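Local coordinates for protein alpha-ketoglutarate-dependent 2,4-dichlorophenoxyacetate dioxygenase (Bradyrhizobium diazoefficiens, PDB 5BKE) that probably oxidises aryloxyalkanoate herbicides as a metal-dependent dioxygenase that uses 2-oxoglutarate as cosubstrate, at residues E163-E168 with R228-D233; A57-F62 with R278-A283; K39-V44 with D146-Y151. One frame throughout, in Å; residues are numbered along the deposited sequence.

In the fold
All three contacts lie in the TauD/TfdA family fold, but their chemistry differs with their place in it. Contacts 1 and 2 are buried and apolar; contact 3 is partly buried and polar. Contact 1 packs helix 224-238 on a small antiparallel sheet, far from the metal. Contact 2 sets helix 52-59 against strand 276-281, whose Arg279 holds the bound N-oxalylglycine. Contact 3 ties the end of helix 27-40 to the start of helix 147-152 through Arg148. Contacts 2 and 3 reach the same mixed sheet, and their nearest atoms are about 7 Å apart. Contacts 1 and 3 touch, Glu163 OE1 lying 3.9 Å from Tyr151 OH.

Contact 1 of 3, residues E163-E168 with R228-D233; sequences EDLVCE and RLLLRD
Cys167 and Leu231 are the closest backbone positions, with CA atoms 9.3 Å apart, so strand 166-169, with Leu165 just ahead of it, meets helix 224-238 through side chains alone. Two pairs make the contact. Leu165 and Leu230 reach toward each other tip to tip, and the methyl CD1 of Leu165 lies 3.9 Å from CD2 of Leu230. The two leucines get there differently. Leu230 has CG anti to its backbone N (chi1 -177°), while Leu165 carries CG beside the backbone N and anti to the carbonyl carbon (chi1 -63°). In the second pair the thiol of Cys167 meets one methyl branch of Leu231, with SG 3.8 Å from CD2. This is apolar packing.

The same residues also touch other parts of the sheet. Leu231 packs on Leu198 of strand 194-201, which Cys167 touches as well. Leu230 and Leu231 both rest on Ile219 of strand 216-219. Consecutive helix residues therefore share one apolar layer with the strands beneath. The other side of the helix faces a second subunit, where Asp233 forms a salt bridge with Arg267 of that neighbouring subunit. The arrangement is a helix packed against an antiparallel beta sheet, here the four-stranded one that contains strands 166-169, 194-201 and 216-219. It lies away from the metal and cosubstrate site.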
loop_
_atom_site.group_PDB
_atom_site.type_symbol
_atom_site.label_atom_id
_atom_site.label_comp_id
_atom_site.label_asym_id
_atom_site.label_seq_id
_atom_site.Cartn_x
_atom_site.Cartn_y
_atom_site.Cartn_z
ATOM N N GLU C 163 28.671 -11.927 1.395
ATOM C CA GLU C 163 28.464 -12.065 -0.059
ATOM C C GLU C 163 29.644 -12.658 -0.848
ATOM O O GLU C 163 29.448 -13.575 -1.650
ATOM C CB GLU C 163 27.973 -10.732 -0.671
ATOM C CG GLU C 163 27.761 -10.707 -2.193
ATOM C CD GLU C 163 26.655 -11.635 -2.700
ATOM O OE1 GLU C 163 25.608 -11.780 -2.032
ATOM O OE2 GLU C 163 26.823 -12.223 -3.797
ATOM N N ASP C 164 30.852 -12.152 -0.605
ATOM C CA ASP C 164 32.032 -12.545 -1.392
ATOM C C ASP C 164 33.008 -13.450 -0.641
ATOM O O ASP C 164 34.081 -13.771 -1.157
ATOM C CB ASP C 164 32.755 -11.307 -1.944
ATOM C CG ASP C 164 31.884 -10.498 -2.901
ATOM O OD1 ASP C 164 31.538 -11.011 -3.984
ATOM O OD2 ASP C 164 31.535 -9.349 -2.565
ATOM N N LEU C 165 32.626 -13.880 0.560
ATOM C CA LEU C 165 33.479 -14.750 1.368
ATOM C C LEU C 165 33.678 -16.153 0.770
ATOM O O LEU C 165 32.775 -16.720 0.137
ATOM C CB LEU C 165 32.974 -14.814 2.813
ATOM C CG LEU C 165 32.983 -13.508 3.629
ATOM C CD1 LEU C 165 32.520 -13.774 5.059
ATOM C CD2 LEU C 165 34.342 -12.812 3.621
ATOM N N VAL C 166 34.887 -16.679 0.948
ATOM C CA VAL C 166 35.264 -17.997 0.439
ATOM C C VAL C 166 35.694 -18.888 1.613
ATOM O O VAL C 166 36.469 -18.458 2.482
ATOM C CB VAL C 166 36.372 -17.888 -0.653
ATOM C CG1 VAL C 166 36.868 -19.253 -1.101
ATOM C CG2 VAL C 166 35.861 -17.129 -1.877
ATOM N N CYS C 167 35.183 -20.123 1.624
ATOM C CA CYS C 167 35.546 -21.133 2.634
ATOM C C CYS C 167 36.492 -22.194 2.069
ATOM O O CYS C 167 36.413 -22.540 0.893
ATOM C CB CYS C 167 34.292 -21.819 3.188
ATOM S SG CYS C 167 33.039 -20.733 3.917
ATOM N N GLU C 168 37.370 -22.709 2.927
ATOM C CA GLU C 168 38.219 -23.859 2.614
ATOM C C GLU C 168 37.582 -25.138 3.160
ATOM O O GLU C 168 37.383 -25.272 4.369
ATOM C CB GLU C 168 39.633 -23.671 3.179
ATOM C CG GLU C 168 40.353 -22.467 2.595
ATOM C CD GLU C 168 41.853 -22.419 2.867
ATOM O OE1 GLU C 168 42.454 -23.444 3.281
ATOM O OE2 GLU C 168 42.436 -21.332 2.639
ATOM N N ARG C 228 35.710 -19.131 11.931
ATOM C CA ARG C 228 35.003 -20.265 12.531
ATOM C C ARG C 228 33.808 -19.839 13.381
ATOM O O ARG C 228 32.752 -20.490 13.341
ATOM C CB ARG C 228 35.959 -21.134 13.327
ATOM C CG ARG C 228 36.862 -21.950 12.433
ATOM C CD ARG C 228 37.555 -23.045 13.210
ATOM N NE ARG C 228 38.275 -23.926 12.297
ATOM C CZ ARG C 228 39.080 -24.916 12.670
ATOM N NH1 ARG C 228 39.284 -25.174 13.961
ATOM N NH2 ARG C 228 39.683 -25.654 11.742
ATOM N N LEU C 229 33.975 -18.743 14.128
ATOM C CA LEU C 229 32.883 -18.160 14.910
ATOM C C LEU C 229 31.713 -17.737 14.021
ATOM O O LEU C 229 30.557 -18.059 14.324
ATOM C CB LEU C 229 33.365 -17.022 15.813
ATOM C CG LEU C 229 34.141 -17.444 17.076
ATOM C CD1 LEU C 229 34.682 -16.221 17.806
ATOM C CD2 LEU C 229 33.320 -18.321 18.021
ATOM N N LEU C 230 32.026 -17.064 12.912
ATOM C CA LEU C 230 31.017 -16.690 11.918
ATOM C C LEU C 230 30.281 -17.912 11.353
ATOM O O LEU C 230 29.029 -17.944 11.317
ATOM C CB LEU C 230 31.636 -15.852 10.795
ATOM C CG LEU C 230 30.711 -15.304 9.694
ATOM C CD1 LEU C 230 29.544 -14.499 10.268
ATOM C CD2 LEU C 230 31.533 -14.464 8.727
ATOM N N LEU C 231 31.060 -18.911 10.940
ATOM C CA LEU C 231 30.515 -20.171 10.435
ATOM C C LEU C 231 29.631 -20.872 11.474
ATOM O O LEU C 231 28.547 -21.348 11.137
ATOM C CB LEU C 231 31.632 -21.100 9.908
ATOM C CG LEU C 231 32.455 -20.622 8.693
ATOM C CD1 LEU C 231 33.604 -21.579 8.419
ATOM C CD2 LEU C 231 31.609 -20.412 7.433
ATOM N N ARG C 232 30.087 -20.905 12.728
ATOM C CA ARG C 232 29.275 -21.415 13.847
ATOM C C ARG C 232 27.920 -20.696 13.984
ATOM O O ARG C 232 26.892 -21.355 14.165
ATOM C CB ARG C 232 30.041 -21.326 15.167
ATOM C CG ARG C 232 30.941 -22.510 15.428
ATOM C CD ARG C 232 31.685 -22.364 16.746
ATOM N NE ARG C 232 32.440 -23.580 17.033
ATOM C CZ ARG C 232 32.014 -24.574 17.810
ATOM N NH1 ARG C 232 30.836 -24.501 18.427
ATOM N NH2 ARG C 232 32.783 -25.643 17.984
ATOM N N ASP C 233 27.942 -19.362 13.887
ATOM C CA ASP C 233 26.735 -18.527 13.980
ATOM C C ASP C 233 25.777 -18.797 12.841
ATOM O O ASP C 233 24.575 -18.973 13.065
ATOM C CB ASP C 233 27.093 -17.039 14.006
ATOM C CG ASP C 233 27.558 -16.568 15.369
ATOM O OD1 ASP C 233 27.299 -17.246 16.397
ATOM O OD2 ASP C 233 28.190 -15.492 15.414
#

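Contact 2 of 3, residues A57-F62 with R278-A283; sequences AFALNF and RRATVA. With OGA (N-oxalylglycine), chain O.
Ala59 and Val282 bring helix 52-59 and segment 278-283, which lies on strand 276-281, together in a buried, apolar helix-on-sheet contact. The strand belongs to the main sheet of the double-stranded beta-helix (jelly-roll) fold of this cupin-clan family. The helix packs closely because the facing residues are small. CB of Ala59 lies 3.9 Å from CB of Ala280, and their CA atoms can approach without a long side chain between them. Val282 fills the next position along. Its CG2 branch sits 3.4 Å from the backbone O of Ala59 and also touches the Ala59 methyl. Its CG1 branch, anti to the backbone N (chi1 -179°), reaches the backbone O of Phe62. The two methyls of one valine thus lie against two backbone oxygens three residues apart.

Behind this layer the ring of Phe62 puts CE2 over one face of the Phe58 ring, toward its rim. Asn61 CB lies over the centre of a Phe62 face. Phe58 also packs on Leu129 and Met256 of neighbouring strands.

Side chains alternate along the strand, so Arg279 turns from the helix to the cosubstrate pocket. Thr142 and Arg275 also bind N-oxalylglycine there. Thr281 OG1 takes hydrogen bonds from both NE and NH2 of Arg279, close to the guanidinium plane, which fixes the group's rotation. This leaves NH1 to donate to O1 of N-oxalylglycine at 2.8 Å, with an N-H...O angle of 151°.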
loop_
_atom_site.group_PDB
_atom_site.type_symbol
_atom_site.label_atom_id
_atom_site.label_comp_id
_atom_site.label_asym_id
_atom_site.label_seq_id
_atom_site.Cartn_x
_atom_site.Cartn_y
_atom_site.Cartn_z
ATOM N N ALA C 57 20.531 -46.353 -11.937
ATOM C CA ALA C 57 19.826 -46.036 -13.184
ATOM C C ALA C 57 18.850 -44.852 -13.017
ATOM O O ALA C 57 18.744 -43.997 -13.910
ATOM C CB ALA C 57 19.109 -47.263 -13.741
ATOM N N PHE C 58 18.161 -44.811 -11.871
ATOM C CA PHE C 58 17.279 -43.703 -11.527
ATOM C C PHE C 58 18.100 -42.417 -11.429
ATOM O O PHE C 58 17.759 -41.425 -12.062
ATOM C CB PHE C 58 16.496 -43.988 -10.223
ATOM C CG PHE C 58 15.665 -42.805 -9.716
ATOM C CD1 PHE C 58 14.751 -42.140 -10.545
ATOM C CD2 PHE C 58 15.782 -42.379 -8.398
ATOM C CE1 PHE C 58 14.003 -41.059 -10.065
ATOM C CE2 PHE C 58 15.030 -41.303 -7.912
ATOM C CZ PHE C 58 14.140 -40.646 -8.749
ATOM N N ALA C 59 19.188 -42.458 -10.663
ATOM C CA ALA C 59 20.078 -41.307 -10.479
ATOM C C ALA C 59 20.659 -40.773 -11.785
ATOM O O ALA C 59 20.831 -39.568 -11.930
ATOM C CB ALA C 59 21.193 -41.644 -9.504
ATOM N N LEU C 60 20.936 -41.664 -12.735
ATOM C CA LEU C 60 21.586 -41.276 -14.006
ATOM C C LEU C 60 20.728 -40.461 -14.988
ATOM O O LEU C 60 21.275 -39.857 -15.918
ATOM C CB LEU C 60 22.247 -42.487 -14.697
ATOM C CG LEU C 60 23.537 -43.005 -14.039
ATOM C CD1 LEU C 60 23.936 -44.370 -14.609
ATOM C CD2 LEU C 60 24.697 -42.005 -14.129
ATOM N N ASN C 61 19.403 -40.421 -14.761
ATOM C CA ASN C 61 18.490 -39.459 -15.424
ATOM C C ASN C 61 18.942 -38.006 -15.256
ATOM O O ASN C 61 18.667 -37.160 -16.120
ATOM C CB ASN C 61 17.076 -39.563 -14.832
ATOM C CG ASN C 61 16.338 -40.806 -15.288
ATOM O OD1 ASN C 61 15.818 -40.859 -16.407
ATOM N ND2 ASN C 61 16.293 -41.815 -14.425
ATOM N N PHE C 62 19.646 -37.751 -14.153
ATOM C CA PHE C 62 19.939 -36.413 -13.649
ATOM C C PHE C 62 21.402 -35.989 -13.811
ATOM O O PHE C 62 21.805 -34.928 -13.326
ATOM C CB PHE C 62 19.493 -36.327 -12.176
ATOM C CG PHE C 62 18.105 -36.867 -11.942
ATOM C CD1 PHE C 62 16.997 -36.290 -12.576
ATOM C CD2 PHE C 62 17.901 -37.969 -11.104
ATOM C CE1 PHE C 62 15.718 -36.792 -12.375
ATOM C CE2 PHE C 62 16.618 -38.478 -10.898
ATOM C CZ PHE C 62 15.530 -37.888 -11.534
ATOM N N ARG C 278 22.441 -47.083 1.537
ATOM C CA ARG C 278 23.225 -47.041 0.295
ATOM C C ARG C 278 22.861 -45.808 -0.539
ATOM O O ARG C 278 21.683 -45.510 -0.734
ATOM C CB ARG C 278 23.006 -48.319 -0.515
ATOM C CG ARG C 278 23.135 -49.600 0.298
ATOM C CD ARG C 278 23.039 -50.840 -0.562
ATOM N NE ARG C 278 23.066 -52.037 0.268
ATOM C CZ ARG C 278 22.959 -53.290 -0.175
ATOM N NH1 ARG C 278 22.810 -53.560 -1.471
ATOM N NH2 ARG C 278 22.997 -54.289 0.700
ATOM N N ARG C 279 23.886 -45.112 -1.027
ATOM C CA ARG C 279 23.750 -43.817 -1.709
ATOM C C ARG C 279 24.213 -43.867 -3.173
ATOM O O ARG C 279 25.258 -44.432 -3.470
ATOM C CB ARG C 279 24.543 -42.734 -0.944
ATOM C CG ARG C 279 24.255 -41.295 -1.368
ATOM C CD ARG C 279 25.094 -40.289 -0.592
ATOM N NE ARG C 279 26.352 -39.993 -1.271
ATOM C CZ ARG C 279 27.408 -39.379 -0.729
ATOM N NH1 ARG C 279 27.409 -38.975 0.537
ATOM N NH2 ARG C 279 28.489 -39.168 -1.472
ATOM N N ALA C 280 23.425 -43.294 -4.076
ATOM C CA ALA C 280 23.919 -42.944 -5.410
ATOM C C ALA C 280 24.202 -41.443 -5.432
ATOM O O ALA C 280 23.434 -40.645 -4.862
ATOM C CB ALA C 280 22.920 -43.323 -6.489
ATOM N N THR C 281 25.304 -41.064 -6.070
ATOM C CA THR C 281 25.707 -39.654 -6.149
ATOM C C THR C 281 25.869 -39.193 -7.596
ATOM O O THR C 281 26.582 -39.822 -8.385
ATOM C CB THR C 281 26.980 -39.368 -5.331
ATOM O OG1 THR C 281 26.885 -40.040 -4.071
ATOM C CG2 THR C 281 27.119 -37.879 -5.061
ATOM N N VAL C 282 25.178 -38.107 -7.925
ATOM C CA VAL C 282 25.257 -37.496 -9.245
ATOM C C VAL C 282 26.277 -36.374 -9.169
ATOM O O VAL C 282 26.147 -35.473 -8.326
ATOM C CB VAL C 282 23.900 -36.931 -9.705
ATOM C CG1 VAL C 282 24.001 -36.322 -11.104
ATOM C CG2 VAL C 282 22.832 -38.012 -9.666
ATOM N N ALA C 283 27.284 -36.439 -10.044
ATOM C CA ALA C 283 28.358 -35.441 -10.104
ATOM C C ALA C 283 27.800 -34.048 -10.340
ATOM O O ALA C 283 26.804 -33.894 -11.037
ATOM C CB ALA C 283 29.349 -35.795 -11.214
HETATM C C1 OGA O . 24.899 -39.516 3.092
HETATM C C2 OGA O . 24.594 -39.256 4.482
HETATM C C4 OGA O . 23.334 -39.991 6.462
HETATM C C5 OGA O . 22.585 -41.247 6.813
HETATM O O1 OGA O . 25.426 -38.585 2.436
HETATM O O2 OGA O . 24.587 -40.626 2.608
HETATM O "O2'" OGA O . 25.197 -38.348 5.048
HETATM O O3 OGA O . 23.197 -42.332 6.680
HETATM N N1 OGA O . 23.648 -39.997 5.041
HETATM O O4 OGA O . 21.398 -41.154 7.202
#

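Contact 3 of 3, residues K39-V44 with D146-Y151; sequences KYAVLV and DMRAAY
Arg148 reaches across from helix 147-152 and meets the backbone carbonyl of Lys39 end-on with two nitrogens. NH1 donates to Lys39 O at 2.9 Å, with an N-H...O angle of 161°. NH2 gives the same oxygen a longer, more bent bond of 3.3 Å. The oxygen lies in the guanidinium plane, but NH1 stands above the plane of the carbonyl. The methyl of Ala41 covers one face of the guanidinium toward its rim, with CB 4.2 Å from NH2.

The next shell holds the arginine in place. Its chain bends at chi3 (-62°), which swings the guanidinium back alongside Asp146. There it makes a side-on salt bridge. NE donates to Asp146 OD1, and NH2 donates almost straight to Asp146 OD2 at 3.0 Å. Asp146 is in turn the N-cap of helix 147-152. Its OD1 also accepts from the backbone N of Arg148, at 2.9 Å, and from that of Ala149. Three N-H groups therefore grip this one buried oxygen. The nearby helix N-terminus and the arginine would both be expected to keep the carboxylate ionised. A methionine in place of Arg148 would probably leave the Lys39 carbonyl without both these donors and Asp146 without its charged mate.

On the other side, Ala41 has positive phi where helix 27-40 stops and strand 42-45 begins. The arrangement is a helix C-terminal carbonyl bridged by arginine to an Asp N-cap, joining the helix 27-40 to strand 42-45 turn to the strand 142-146 to helix 147-152 junction of the jelly-roll fold.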
loop_
_atom_site.group_PDB
_atom_site.type_symbol
_atom_site.label_atom_id
_atom_site.label_comp_id
_atom_site.label_asym_id
_atom_site.label_seq_id
_atom_site.Cartn_x
_atom_site.Cartn_y
_atom_site.Cartn_z
ATOM N N LYS C 39 12.600 -27.074 -6.995
ATOM C CA LYS C 39 11.628 -26.453 -6.088
ATOM C C LYS C 39 11.793 -26.890 -4.611
ATOM O O LYS C 39 12.091 -26.064 -3.745
ATOM C CB LYS C 39 10.206 -26.710 -6.602
ATOM C CG LYS C 39 9.103 -26.018 -5.798
ATOM C CD LYS C 39 7.747 -26.193 -6.464
ATOM C CE LYS C 39 6.643 -25.553 -5.627
ATOM N NZ LYS C 39 5.394 -25.455 -6.441
ATOM N N TYR C 40 11.631 -28.190 -4.344
ATOM C CA TYR C 40 11.539 -28.734 -2.982
ATOM C C TYR C 40 12.880 -29.028 -2.299
ATOM O O TYR C 40 12.946 -29.102 -1.069
ATOM C CB TYR C 40 10.637 -29.969 -2.967
ATOM C CG TYR C 40 9.211 -29.678 -3.402
ATOM C CD1 TYR C 40 8.281 -29.135 -2.493
ATOM C CD2 TYR C 40 8.790 -29.930 -4.714
ATOM C CE1 TYR C 40 6.969 -28.859 -2.877
ATOM C CE2 TYR C 40 7.480 -29.664 -5.110
ATOM C CZ TYR C 40 6.575 -29.123 -4.186
ATOM O OH TYR C 40 5.279 -28.857 -4.556
ATOM N N ALA C 41 13.941 -29.190 -3.094
ATOM C CA ALA C 41 15.310 -29.487 -2.600
ATOM C C ALA C 41 15.532 -30.901 -2.037
ATOM O O ALA C 41 16.659 -31.436 -2.109
ATOM C CB ALA C 41 15.822 -28.414 -1.632
ATOM N N VAL C 42 14.477 -31.490 -1.479
ATOM C CA VAL C 42 14.499 -32.842 -0.914
ATOM C C VAL C 42 13.207 -33.549 -1.335
ATOM O O VAL C 42 12.107 -32.978 -1.244
ATOM C CB VAL C 42 14.631 -32.856 0.640
ATOM C CG1 VAL C 42 14.715 -34.277 1.182
ATOM C CG2 VAL C 42 15.838 -32.080 1.128
ATOM N N LEU C 43 13.348 -34.786 -1.800
ATOM C CA LEU C 43 12.214 -35.593 -2.207
ATOM C C LEU C 43 12.213 -36.923 -1.469
ATOM O O LEU C 43 13.263 -37.538 -1.284
ATOM C CB LEU C 43 12.187 -35.793 -3.728
ATOM C CG LEU C 43 11.952 -34.578 -4.639
ATOM C CD1 LEU C 43 11.910 -35.035 -6.095
ATOM C CD2 LEU C 43 10.693 -33.777 -4.272
ATOM N N VAL C 44 11.021 -37.347 -1.045
ATOM C CA VAL C 44 10.818 -38.555 -0.243
ATOM C C VAL C 44 9.945 -39.506 -1.053
ATOM O O VAL C 44 8.858 -39.137 -1.490
ATOM C CB VAL C 44 10.142 -38.219 1.117
ATOM C CG1 VAL C 44 9.821 -39.483 1.921
ATOM C CG2 VAL C 44 11.013 -37.273 1.938
ATOM N N ASP C 146 17.125 -26.311 4.974
ATOM C CA ASP C 146 16.922 -25.537 3.757
ATOM C C ASP C 146 17.808 -24.304 3.799
ATOM O O ASP C 146 17.506 -23.340 4.510
ATOM C CB ASP C 146 15.441 -25.151 3.599
ATOM C CG ASP C 146 15.142 -24.418 2.290
ATOM O OD1 ASP C 146 16.052 -23.785 1.696
ATOM O OD2 ASP C 146 13.968 -24.464 1.855
ATOM N N MET C 147 18.884 -24.336 3.013
ATOM C CA MET C 147 19.882 -23.255 2.977
ATOM C C MET C 147 19.425 -21.949 2.312
ATOM O O MET C 147 20.021 -20.889 2.562
ATOM C CB MET C 147 21.189 -23.753 2.341
ATOM C CG MET C 147 21.939 -24.806 3.159
ATOM S SD MET C 147 22.451 -24.249 4.803
ATOM C CE MET C 147 21.281 -25.144 5.816
ATOM N N ARG C 148 18.384 -22.026 1.482
ATOM C CA ARG C 148 17.805 -20.844 0.814
ATOM C C ARG C 148 16.927 -20.064 1.797
ATOM O O ARG C 148 17.092 -18.856 1.954
ATOM C CB ARG C 148 16.978 -21.233 -0.410
ATOM C CG ARG C 148 17.608 -22.261 -1.336
ATOM C CD ARG C 148 16.531 -22.880 -2.203
ATOM N NE ARG C 148 15.516 -23.585 -1.415
ATOM C CZ ARG C 148 14.538 -24.332 -1.928
ATOM N NH1 ARG C 148 14.429 -24.503 -3.252
ATOM N NH2 ARG C 148 13.661 -24.908 -1.103
ATOM N N ALA C 149 16.012 -20.768 2.460
ATOM C CA ALA C 149 15.228 -20.211 3.570
ATOM C C ALA C 149 16.131 -19.599 4.640
ATOM O O ALA C 149 15.899 -18.464 5.066
ATOM C CB ALA C 149 14.332 -21.279 4.173
ATOM N N ALA C 150 17.176 -20.333 5.038
ATOM C CA ALA C 150 18.168 -19.842 5.997
ATOM C C ALA C 150 18.822 -18.552 5.508
ATOM O O ALA C 150 18.866 -17.579 6.258
ATOM C CB ALA C 150 19.221 -20.901 6.298
ATOM N N TYR C 151 19.298 -18.536 4.255
ATOM C CA TYR C 151 19.862 -17.311 3.661
ATOM C C TYR C 151 18.881 -16.113 3.708
ATOM O O TYR C 151 19.259 -15.023 4.132
ATOM C CB TYR C 151 20.371 -17.524 2.224
ATOM C CG TYR C 151 20.950 -16.253 1.639
ATOM C CD1 TYR C 151 22.293 -15.916 1.847
ATOM C CD2 TYR C 151 20.141 -15.358 0.912
ATOM C CE1 TYR C 151 22.821 -14.734 1.335
ATOM C CE2 TYR C 151 20.659 -14.171 0.400
ATOM C CZ TYR C 151 21.996 -13.868 0.613
ATOM O OH TYR C 151 22.516 -12.705 0.106
#